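Local coordinates for phytoene synthase (Enterococcus hirae, PDB 5IYS), which probably joins two farnesyl diphosphate molecules head to head into dehydrosqualene, and here holds two thio analogues of that substrate with magnesium ions, at residues A[18-23]-A[44-49]; A[165-170]-A[218-223]; A[57-62]-A[111-116]. One frame throughout, in Å; residues are numbered along the deposited sequence.

Interaction 1: residues A[18-23]-A[44-49]; sequences YCESII and SVYAVY. With FPS (S-[(2E,6E)-3,7,11-trimethyldodeca-2,6,10-trienyl] trihydrogen thiodiphosphate), chain H; FPS (S-[(2E,6E)-3,7,11-trimethyldodeca-2,6,10-trienyl] trihydrogen thiodiphosphate), chain G.
Ile-23 lies over the Tyr-49 ring in a CH-pi contact, its CG1 3.6 Å from the ring centroid and 12° off the normal. CB of Ile-23 comes down on the same ring, 3.5 Å from Tyr-49 CD1. With CG1 anti to the backbone N, that branch extends across Tyr-49, while Ile-23 CG2, set between N and the carbonyl carbon, turns to Tyr-46 and stops 3.5 Å from Tyr-46 CD1. One isoleucine thus touches two tyrosines three residues apart. Ile-22 adds its CG2 at the rim of Tyr-49, near the ring plane.

The rest is van der Waals contact. Cys-19 packs close to the opposite backbone, CB against Tyr-46 O and SG against Ala-47 CA, 3.7 Å away; the CA atoms of Cys-19 and Ala-47 are the nearest pair across the segments. Glu-20 runs beside Tyr-46, pointing the same way, its CD 3.7 Å from Tyr-46 CE2 and its carboxylate turned 48° from the ring. OE2 is satisfied by the hydroxyl of Tyr-31.

No hydrogen bond joins the two segments; the polar link leads to the ligand. Tyr-49 OH gives a very short 2.5 Å hydrogen bond to O1A of the chain G thiodiphosphate and also meets Arg-53. Tyr-49 CD2 packs 3.4 Å from C12 of the other ligand's prenyl chain, so this ring joins helix packing to the substrate pocket.

In this all-helical terpene synthase fold, segments 18-23 and 44-49 cross at 69°, their axes 8.0 Å apart; they lie on helices 13-26 and 39-60. Helix 87-98 meets Ala-47, and helix 125-143 covers Val-45 and Val-48.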
# COMPACT_ATOMS: atom_id res chain seq x y z
N TYR A 18 8.51 -6.31 17.65
CA TYR A 18 9.37 -6.35 16.49
C TYR A 18 8.69 -5.75 15.26
O TYR A 18 9.27 -4.93 14.53
CB TYR A 18 9.81 -7.79 16.22
CG TYR A 18 10.57 -7.96 14.94
CD1 TYR A 18 11.96 -7.91 14.93
CD2 TYR A 18 9.91 -8.25 13.76
CE1 TYR A 18 12.67 -8.10 13.75
CE2 TYR A 18 10.60 -8.44 12.59
CZ TYR A 18 11.98 -8.39 12.59
OH TYR A 18 12.64 -8.58 11.40
N CYS A 19 7.47 -6.22 14.98
CA CYS A 19 6.68 -5.65 13.90
C CYS A 19 6.33 -4.16 14.07
O CYS A 19 6.41 -3.40 13.11
CB CYS A 19 5.40 -6.48 13.67
SG CYS A 19 5.71 -8.24 13.35
N GLU A 20 5.94 -3.74 15.27
CA GLU A 20 5.63 -2.31 15.50
C GLU A 20 6.81 -1.42 15.15
O GLU A 20 6.69 -0.35 14.55
CB GLU A 20 5.20 -2.05 16.95
CG GLU A 20 4.83 -0.58 17.19
CD GLU A 20 3.96 -0.35 18.40
OE1 GLU A 20 3.51 -1.35 19.02
OE2 GLU A 20 3.67 0.84 18.65
N SER A 21 8.00 -1.88 15.53
CA SER A 21 9.14 -1.04 15.28
C SER A 21 9.39 -0.93 13.78
O SER A 21 9.78 0.12 13.26
CB SER A 21 10.34 -1.64 16.02
OG SER A 21 11.48 -0.89 15.72
N ILE A 22 9.15 -2.02 13.05
CA ILE A 22 9.34 -1.99 11.61
C ILE A 22 8.43 -0.93 10.95
O ILE A 22 8.89 -0.11 10.15
CB ILE A 22 9.17 -3.39 10.98
CG1 ILE A 22 10.46 -4.19 11.23
CG2 ILE A 22 8.87 -3.29 9.45
CD1 ILE A 22 10.41 -5.67 10.91
N ILE A 23 7.13 -0.94 11.27
CA ILE A 23 6.27 0.07 10.64
C ILE A 23 6.58 1.50 11.12
O ILE A 23 6.66 2.42 10.30
CB ILE A 23 4.77 -0.29 10.71
CG1 ILE A 23 3.94 0.65 9.83
CG2 ILE A 23 4.27 -0.24 12.17
CD1 ILE A 23 2.44 0.24 9.82
N SER A 44 -1.97 -6.16 14.91
CA SER A 44 -2.23 -7.12 13.84
C SER A 44 -1.89 -6.48 12.49
O SER A 44 -1.24 -7.11 11.67
CB SER A 44 -3.68 -7.59 13.87
OG SER A 44 -3.97 -8.28 15.09
N VAL A 45 -2.29 -5.24 12.28
CA VAL A 45 -1.87 -4.54 11.07
C VAL A 45 -0.34 -4.47 10.99
O VAL A 45 0.23 -4.54 9.89
CB VAL A 45 -2.42 -3.11 11.03
CG1 VAL A 45 -1.87 -2.36 9.80
CG2 VAL A 45 -4.00 -3.12 10.91
N TYR A 46 0.31 -4.13 12.10
CA TYR A 46 1.77 -4.02 12.05
C TYR A 46 2.42 -5.32 11.61
O TYR A 46 3.46 -5.30 10.97
CB TYR A 46 2.29 -3.59 13.44
CG TYR A 46 1.65 -2.33 14.01
CD1 TYR A 46 1.13 -1.34 13.19
CD2 TYR A 46 1.70 -2.08 15.39
CE1 TYR A 46 0.53 -0.17 13.75
CE2 TYR A 46 1.20 -0.89 15.93
CZ TYR A 46 0.57 0.03 15.12
OH TYR A 46 0.05 1.16 15.71
N ALA A 47 1.92 -6.46 12.08
CA ALA A 47 2.45 -7.74 11.64
C ALA A 47 2.31 -7.87 10.13
O ALA A 47 3.19 -8.44 9.47
CB ALA A 47 1.71 -8.92 12.36
N VAL A 48 1.14 -7.52 9.60
CA VAL A 48 0.92 -7.63 8.15
C VAL A 48 1.82 -6.67 7.39
O VAL A 48 2.44 -7.07 6.41
CB VAL A 48 -0.55 -7.24 7.78
CG1 VAL A 48 -0.69 -7.12 6.25
CG2 VAL A 48 -1.48 -8.32 8.31
N TYR A 49 2.02 -5.48 7.94
CA TYR A 49 2.97 -4.52 7.38
C TYR A 49 4.38 -5.12 7.29
O TYR A 49 5.06 -5.02 6.26
CB TYR A 49 3.04 -3.25 8.24
CG TYR A 49 3.96 -2.22 7.64
CD1 TYR A 49 5.34 -2.25 7.90
CD2 TYR A 49 3.50 -1.35 6.66
CE1 TYR A 49 6.21 -1.40 7.21
CE2 TYR A 49 4.35 -0.49 5.99
CZ TYR A 49 5.70 -0.52 6.27
OH TYR A 49 6.57 0.32 5.59
C1 FPS H . 5.39 0.27 -1.50
S1 FPS H . 5.25 0.70 -3.21
C2 FPS H . 5.42 -1.23 -1.37
C3 FPS H . 4.38 -2.05 -1.58
C4 FPS H . 3.04 -1.57 -2.09
C5 FPS H . 4.58 -3.53 -1.35
C6 FPS H . 4.62 -3.86 0.14
C7 FPS H . 3.48 -3.19 0.88
C8 FPS H . 3.69 -2.52 2.03
C10 FPS H . 2.49 -1.84 2.65
C9 FPS H . 5.07 -2.38 2.61
C11 FPS H . 1.77 -2.71 3.66
C12 FPS H . 0.92 -1.70 4.43
C13 FPS H . 0.07 -2.03 5.42
C14 FPS H . -0.15 -3.44 5.88
C15 FPS H . -0.71 -0.94 6.07
PA FPS H . 7.23 0.92 -3.66
O1A FPS H . 7.93 -0.37 -3.43
O2A FPS H . 7.36 1.33 -5.21
O3A FPS H . 7.76 2.24 -2.87
PB FPS H . 8.77 2.32 -1.64
O1B FPS H . 9.96 3.07 -2.17
O2B FPS H . 9.22 0.97 -1.13
O3B FPS H . 8.05 3.06 -0.54
C1 FPS G . 2.98 2.27 0.57
S1 FPS G . 3.92 1.35 1.73
C2 FPS G . 1.72 1.44 0.42
C3 FPS G . 1.04 1.29 -0.73
C4 FPS G . 1.47 2.00 -1.98
C5 FPS G . -0.21 0.44 -0.79
C6 FPS G . -0.60 -0.24 0.52
C7 FPS G . -2.03 -0.72 0.41
C8 FPS G . -2.88 -0.69 1.45
C10 FPS G . -4.25 -1.31 1.25
C9 FPS G . -2.50 -0.14 2.81
C11 FPS G . -5.32 -0.28 1.60
C12 FPS G . -6.71 -0.91 1.59
C13 FPS G . -7.33 -1.40 2.68
C14 FPS G . -8.72 -1.98 2.55
C15 FPS G . -6.70 -1.38 4.04
PA FPS G . 5.36 2.51 2.63
O1A FPS G . 5.70 1.99 3.96
O2A FPS G . 6.64 2.19 1.69
O3A FPS G . 5.14 4.08 2.56
PB FPS G . 5.71 4.82 1.22
O1B FPS G . 7.08 5.37 1.47
O2B FPS G . 4.63 5.83 0.91
O3B FPS G . 5.84 3.90 0.03

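Interaction 2: residues A[165-170]-A[218-223]; sequences MQLTNI and KQAENL. With MG (magnesium ion), chain D; FPS (S-[(2E,6E)-3,7,11-trimethyldodeca-2,6,10-trienyl] trihydrogen thiodiphosphate), chain H; FPS (S-[(2E,6E)-3,7,11-trimethyldodeca-2,6,10-trienyl] trihydrogen thiodiphosphate), chain G.
Leu-167 and Ala-220 meet through their CB atoms, 3.8 Å apart, where the two helix backbones are nearest. All the packing across the contact is apolar or van der Waals. CD1 of Leu-167 reaches Leu-223 CD1 at 3.8 Å, the two side chains crossing at about a right angle, and also brushes CG of Gln-219. Thr-168 contributes only a loose touch on Ala-220 CB; its OG1 is bonded to Ala-164 O and Tyr-224 OH.

Polar and metal bonds belong to another side of helix 155-172. In Asn-169, chi1 -175° (CG anti to the backbone N) carries CG out toward the metal, where OD1 binds the magnesium ion at 2.1 Å. The same ion takes O2A of the chain H thiodiphosphate at 1.9 Å and three waters. ND2 makes a weak hydrogen bond to O3A of that ligand and a hydrogen bond with Tyr-249 OH. Met-165 rests SD 3.8 Å from C8 of the chain G prenyl chain.

The segments run roughly antiparallel, at 152°. The chemistry implies a divided helix: Leu-167 packs it on Ala-220 and Leu-223 of helix 207-227, while Asn-169 and Met-165 meet the diphosphate and the middle of a prenyl chain.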
# COMPACT_ATOMS: atom_id res chain seq x y z
N MET A 165 -3.89 3.87 -3.92
CA MET A 165 -2.63 4.14 -3.23
C MET A 165 -1.40 3.81 -4.07
O MET A 165 -0.39 4.53 -4.05
CB MET A 165 -2.61 3.38 -1.90
CG MET A 165 -3.44 4.07 -0.81
SD MET A 165 -3.46 3.04 0.70
CE MET A 165 -4.43 4.12 1.75
N GLN A 166 -1.45 2.68 -4.77
CA GLN A 166 -0.30 2.27 -5.58
C GLN A 166 -0.12 3.28 -6.73
O GLN A 166 1.01 3.62 -7.05
CB GLN A 166 -0.51 0.86 -6.15
CG GLN A 166 0.61 0.34 -7.03
CD GLN A 166 1.95 0.40 -6.34
OE1 GLN A 166 2.88 1.03 -6.84
NE2 GLN A 166 2.02 -0.13 -5.12
N LEU A 167 -1.21 3.71 -7.36
CA LEU A 167 -1.14 4.76 -8.40
C LEU A 167 -0.54 6.05 -7.85
O LEU A 167 0.22 6.74 -8.53
CB LEU A 167 -2.54 5.08 -8.94
CG LEU A 167 -3.16 4.06 -9.88
CD1 LEU A 167 -4.49 4.56 -10.42
CD2 LEU A 167 -2.19 3.73 -11.02
N THR A 168 -0.95 6.42 -6.65
CA THR A 168 -0.37 7.59 -5.97
C THR A 168 1.14 7.42 -5.77
O THR A 168 1.93 8.33 -6.04
CB THR A 168 -1.05 7.78 -4.60
OG1 THR A 168 -2.48 7.92 -4.78
CG2 THR A 168 -0.49 9.01 -3.87
N ASN A 169 1.54 6.23 -5.32
CA ASN A 169 2.97 5.94 -5.15
C ASN A 169 3.77 6.08 -6.46
O ASN A 169 4.87 6.67 -6.50
CB ASN A 169 3.13 4.56 -4.51
CG ASN A 169 4.59 4.22 -4.20
OD1 ASN A 169 5.35 3.91 -5.10
ND2 ASN A 169 4.97 4.26 -2.92
N ILE A 170 3.15 5.60 -7.53
CA ILE A 170 3.72 5.68 -8.87
C ILE A 170 3.92 7.14 -9.31
O ILE A 170 5.00 7.55 -9.78
CB ILE A 170 2.81 4.92 -9.87
CG1 ILE A 170 2.99 3.40 -9.75
CG2 ILE A 170 3.12 5.32 -11.29
CD1 ILE A 170 1.90 2.56 -10.47
N LYS A 218 -6.41 11.67 -11.76
CA LYS A 218 -7.87 11.64 -11.79
C LYS A 218 -8.38 10.22 -11.58
O LYS A 218 -9.26 10.01 -10.77
CB LYS A 218 -8.39 12.22 -13.10
CG LYS A 218 -9.90 12.04 -13.30
CD LYS A 218 -10.16 11.52 -14.72
CE LYS A 218 -11.56 11.86 -15.22
NZ LYS A 218 -12.44 10.65 -15.28
N GLN A 219 -7.78 9.24 -12.25
CA GLN A 219 -8.16 7.85 -12.05
C GLN A 219 -7.95 7.42 -10.60
O GLN A 219 -8.82 6.76 -10.04
CB GLN A 219 -7.34 6.91 -12.94
CG GLN A 219 -7.81 5.46 -12.88
CD GLN A 219 -9.31 5.31 -13.12
OE1 GLN A 219 -9.91 4.28 -12.80
NE2 GLN A 219 -9.94 6.37 -13.61
N ALA A 220 -6.75 7.64 -10.06
CA ALA A 220 -6.53 7.41 -8.62
C ALA A 220 -7.56 8.08 -7.71
O ALA A 220 -8.07 7.47 -6.75
CB ALA A 220 -5.11 7.85 -8.22
N GLU A 221 -7.83 9.36 -7.96
CA GLU A 221 -8.79 10.10 -7.15
C GLU A 221 -10.20 9.52 -7.21
O GLU A 221 -10.89 9.38 -6.20
CB GLU A 221 -8.81 11.58 -7.58
CG GLU A 221 -7.70 12.38 -6.96
CD GLU A 221 -7.51 13.75 -7.59
OE1 GLU A 221 -8.07 14.00 -8.67
OE2 GLU A 221 -6.80 14.59 -6.99
N ASN A 222 -10.59 9.09 -8.41
CA ASN A 222 -11.83 8.34 -8.58
C ASN A 222 -11.84 7.04 -7.81
O ASN A 222 -12.85 6.68 -7.19
CB ASN A 222 -12.04 8.01 -10.07
CG ASN A 222 -12.42 9.23 -10.89
OD1 ASN A 222 -12.45 9.18 -12.12
ND2 ASN A 222 -12.76 10.32 -10.22
N LEU A 223 -10.72 6.33 -7.83
CA LEU A 223 -10.64 5.09 -7.06
C LEU A 223 -10.71 5.27 -5.55
O LEU A 223 -11.30 4.43 -4.86
CB LEU A 223 -9.41 4.28 -7.43
CG LEU A 223 -9.35 3.80 -8.88
CD1 LEU A 223 -7.91 3.39 -9.18
CD2 LEU A 223 -10.28 2.61 -9.05
MG MG D . 7.01 2.96 -6.06
C1 FPS H . 5.39 0.27 -1.50
S1 FPS H . 5.25 0.70 -3.21
C2 FPS H . 5.42 -1.23 -1.37
C3 FPS H . 4.38 -2.05 -1.58
C4 FPS H . 3.04 -1.57 -2.09
C5 FPS H . 4.58 -3.53 -1.35
C6 FPS H . 4.62 -3.86 0.14
C7 FPS H . 3.48 -3.19 0.88
C8 FPS H . 3.69 -2.52 2.03
C10 FPS H . 2.49 -1.84 2.65
C9 FPS H . 5.07 -2.38 2.61
C11 FPS H . 1.77 -2.71 3.66
C12 FPS H . 0.92 -1.70 4.43
C13 FPS H . 0.07 -2.03 5.42
C14 FPS H . -0.15 -3.44 5.88
C15 FPS H . -0.71 -0.94 6.07
PA FPS H . 7.23 0.92 -3.66
O1A FPS H . 7.93 -0.37 -3.43
O2A FPS H . 7.36 1.33 -5.21
O3A FPS H . 7.76 2.24 -2.87
PB FPS H . 8.77 2.32 -1.64
O1B FPS H . 9.96 3.07 -2.17
O2B FPS H . 9.22 0.97 -1.13
O3B FPS H . 8.05 3.06 -0.54
C1 FPS G . 2.98 2.27 0.57
S1 FPS G . 3.92 1.35 1.73
C2 FPS G . 1.72 1.44 0.42
C3 FPS G . 1.04 1.29 -0.73
C4 FPS G . 1.47 2.00 -1.98
C5 FPS G . -0.21 0.44 -0.79
C6 FPS G . -0.60 -0.24 0.52
C7 FPS G . -2.03 -0.72 0.41
C8 FPS G . -2.88 -0.69 1.45
C10 FPS G . -4.25 -1.31 1.25
C9 FPS G . -2.50 -0.14 2.81
C11 FPS G . -5.32 -0.28 1.60
C12 FPS G . -6.71 -0.91 1.59
C13 FPS G . -7.33 -1.40 2.68
C14 FPS G . -8.72 -1.98 2.55
C15 FPS G . -6.70 -1.38 4.04
PA FPS G . 5.36 2.51 2.63
O1A FPS G . 5.70 1.99 3.96
O2A FPS G . 6.64 2.19 1.69
O3A FPS G . 5.14 4.08 2.56
PB FPS G . 5.71 4.82 1.22
O1B FPS G . 7.08 5.37 1.47
O2B FPS G . 4.63 5.83 0.91
O3B FPS G . 5.84 3.90 0.03
O HOH W 1 6.22 1.74 -7.39
O HOH W 2 6.73 4.16 -7.39
O HOH W 3 7.67 4.03 -4.97

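Interaction 3: residues A[57-62]-A[111-116]; sequences DLIDRD and TGQRKD. With MG (magnesium ion), chain F; MG (magnesium ion), chain E; SO4 (sulfate ion), chain B.
Asp-60 and Gln-113 share a water across the contact, and the aspartate can be followed outward. Its CB stands 3.4 Å from the chain F magnesium ion. CG, anti to the carbonyl carbon (chi1 -67°), carries the carboxylate to the metals. OD2 bridges both ions, 2.0 Å from the chain E magnesium and 2.5 Å from the chain F one. OD1 forms a salt bridge with Arg-182 and lies 2.7 Å from water 5, itself a ligand of the chain E ion. Water 5 is also 2.6 Å from Gln-113 OE1; with more acceptors in reach than protons, its sharing between the two is not settled. Gln-113 is therefore second-shell to this metal.

Asp-56, Asp-57 and Asp-60 fit the DDxxD motif of trans-prenyl synthases, and Asp-56 binds both ions with Asp-60. Asp-57 instead faces Arg-53 and Arg-61. The Arg-182 salt bridge would offset some of the negative charge where Asp-60 OD1 lies 4.6 Å from Asp-116 OD2, which is held by Tyr-131.

Next to the site Ile-59 packs on the backbone: CG2 lies 3.6 Å from Gln-113 O, and the Ile-59 and Gln-113 side chains slide past each other in opposite directions. Leu-68 of helix 65-80 touches both. At the surface Arg-114 NE donates to O4 of a sulfate probably from the crystallisation liquor, with NH2 reaching O3 almost straight (171°).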
# COMPACT_ATOMS: atom_id res chain seq x y z
N ASP A 57 11.32 -5.25 0.30
CA ASP A 57 12.70 -4.79 0.46
C ASP A 57 13.62 -5.82 -0.17
O ASP A 57 14.56 -5.47 -0.90
CB ASP A 57 13.03 -4.65 1.94
CG ASP A 57 12.58 -3.33 2.50
OD1 ASP A 57 12.12 -2.49 1.70
OD2 ASP A 57 12.68 -3.14 3.73
N LEU A 58 13.30 -7.09 0.04
CA LEU A 58 13.99 -8.19 -0.64
C LEU A 58 14.23 -7.93 -2.13
O LEU A 58 15.33 -8.15 -2.65
CB LEU A 58 13.22 -9.49 -0.45
CG LEU A 58 13.46 -10.18 0.89
CD1 LEU A 58 12.62 -11.45 0.98
CD2 LEU A 58 14.93 -10.53 1.07
N ILE A 59 13.21 -7.45 -2.82
CA ILE A 59 13.31 -7.26 -4.27
C ILE A 59 13.81 -5.87 -4.63
O ILE A 59 14.87 -5.75 -5.25
CB ILE A 59 11.99 -7.60 -4.98
CG1 ILE A 59 11.68 -9.08 -4.73
CG2 ILE A 59 12.07 -7.33 -6.48
CD1 ILE A 59 12.87 -10.01 -4.93
N ASP A 60 13.16 -4.83 -4.12
CA ASP A 60 13.47 -3.45 -4.52
C ASP A 60 14.81 -2.93 -3.99
O ASP A 60 15.49 -2.15 -4.67
CB ASP A 60 12.35 -2.48 -4.11
CG ASP A 60 11.05 -2.72 -4.87
OD1 ASP A 60 10.98 -3.63 -5.73
OD2 ASP A 60 10.06 -2.02 -4.54
N ARG A 61 15.13 -3.24 -2.74
CA ARG A 61 16.42 -2.83 -2.18
C ARG A 61 17.50 -3.83 -2.60
O ARG A 61 18.48 -3.48 -3.26
CB ARG A 61 16.33 -2.80 -0.65
CG ARG A 61 16.16 -1.42 -0.01
CD ARG A 61 16.89 -1.39 1.33
NE ARG A 61 17.00 -2.74 1.89
CZ ARG A 61 16.46 -3.14 3.03
NH1 ARG A 61 15.81 -2.28 3.81
NH2 ARG A 61 16.58 -4.41 3.41
N ASP A 62 17.29 -5.09 -2.22
CA ASP A 62 18.36 -6.07 -2.21
C ASP A 62 18.49 -6.82 -3.55
O ASP A 62 19.52 -7.42 -3.84
CB ASP A 62 18.18 -7.04 -1.04
CG ASP A 62 18.08 -6.33 0.32
OD1 ASP A 62 18.22 -5.09 0.39
OD2 ASP A 62 17.92 -7.03 1.34
N THR A 111 3.88 -12.93 -5.50
CA THR A 111 3.88 -13.13 -6.96
C THR A 111 4.10 -11.79 -7.65
O THR A 111 4.82 -11.69 -8.65
CB THR A 111 2.49 -13.64 -7.41
OG1 THR A 111 2.29 -14.95 -6.88
CG2 THR A 111 2.37 -13.67 -8.93
N GLY A 112 3.51 -10.73 -7.07
CA GLY A 112 3.72 -9.40 -7.60
C GLY A 112 5.15 -8.95 -7.39
O GLY A 112 5.78 -8.38 -8.30
N GLN A 113 5.67 -9.16 -6.19
CA GLN A 113 7.07 -8.80 -5.96
C GLN A 113 8.01 -9.50 -6.94
O GLN A 113 9.02 -8.93 -7.35
CB GLN A 113 7.51 -9.11 -4.53
CG GLN A 113 6.80 -8.27 -3.49
CD GLN A 113 7.13 -6.80 -3.64
OE1 GLN A 113 8.22 -6.45 -4.04
NE2 GLN A 113 6.13 -5.95 -3.46
N ARG A 114 7.77 -10.78 -7.17
CA ARG A 114 8.63 -11.59 -8.04
C ARG A 114 8.62 -11.03 -9.48
O ARG A 114 9.66 -10.93 -10.14
CB ARG A 114 8.14 -13.05 -8.02
CG ARG A 114 9.03 -14.08 -8.74
CD ARG A 114 8.56 -15.52 -8.45
NE ARG A 114 9.06 -16.49 -9.42
CZ ARG A 114 8.86 -17.80 -9.34
NH1 ARG A 114 8.18 -18.31 -8.31
NH2 ARG A 114 9.29 -18.61 -10.30
N LYS A 115 7.47 -10.54 -9.91
CA LYS A 115 7.38 -9.86 -11.19
C LYS A 115 8.19 -8.56 -11.29
O LYS A 115 8.79 -8.26 -12.33
CB LYS A 115 5.93 -9.58 -11.57
CG LYS A 115 5.75 -9.49 -13.07
CD LYS A 115 4.98 -8.26 -13.49
CE LYS A 115 4.69 -8.33 -14.99
NZ LYS A 115 5.93 -8.28 -15.81
N ASP A 116 8.20 -7.78 -10.21
CA ASP A 116 9.08 -6.62 -10.14
C ASP A 116 10.55 -6.97 -10.24
O ASP A 116 11.34 -6.15 -10.69
CB ASP A 116 8.85 -5.84 -8.86
CG ASP A 116 7.72 -4.87 -8.98
OD1 ASP A 116 7.52 -4.33 -10.09
OD2 ASP A 116 7.09 -4.61 -7.94
MG MG F . 9.92 -0.73 -2.46
MG MG E . 8.08 -2.40 -4.58
S SO4 B . 9.94 -15.95 -13.03
O1 SO4 B . 8.82 -16.30 -13.91
O2 SO4 B . 10.86 -15.07 -13.74
O3 SO4 B . 10.65 -17.17 -12.62
O4 SO4 B . 9.40 -15.26 -11.85
O HOH W 4 11.61 -1.20 -1.35
O HOH W 5 8.41 -4.34 -5.50
O HOH W 6 8.35 -1.16 -6.55
O HOH W 7 5.76 -2.54 -4.69
O HOH W 8 11.09 0.97 -3.50

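All three contacts are largely buried, and none has a direct hydrogen bond between its segments. Interactions 1 and 3 both use helix 39-60, at points whose contact centres lie 19 Å apart: the earlier turn packs by aromatic and aliphatic groups beside one prenyl chain and the other ligand's diphosphate, the later one brings a single carboxylate to two magnesium ions. Interaction 2 sits across the chain's centre from interaction 1, yet both touch the same two ligands, and its metal is the third ion. Its interface is the smallest, 145 Å² against 400 Å² in interaction 1. Interaction 3 alone bridges its segments through a metal-bound water, and its flanks reach the exposed surface.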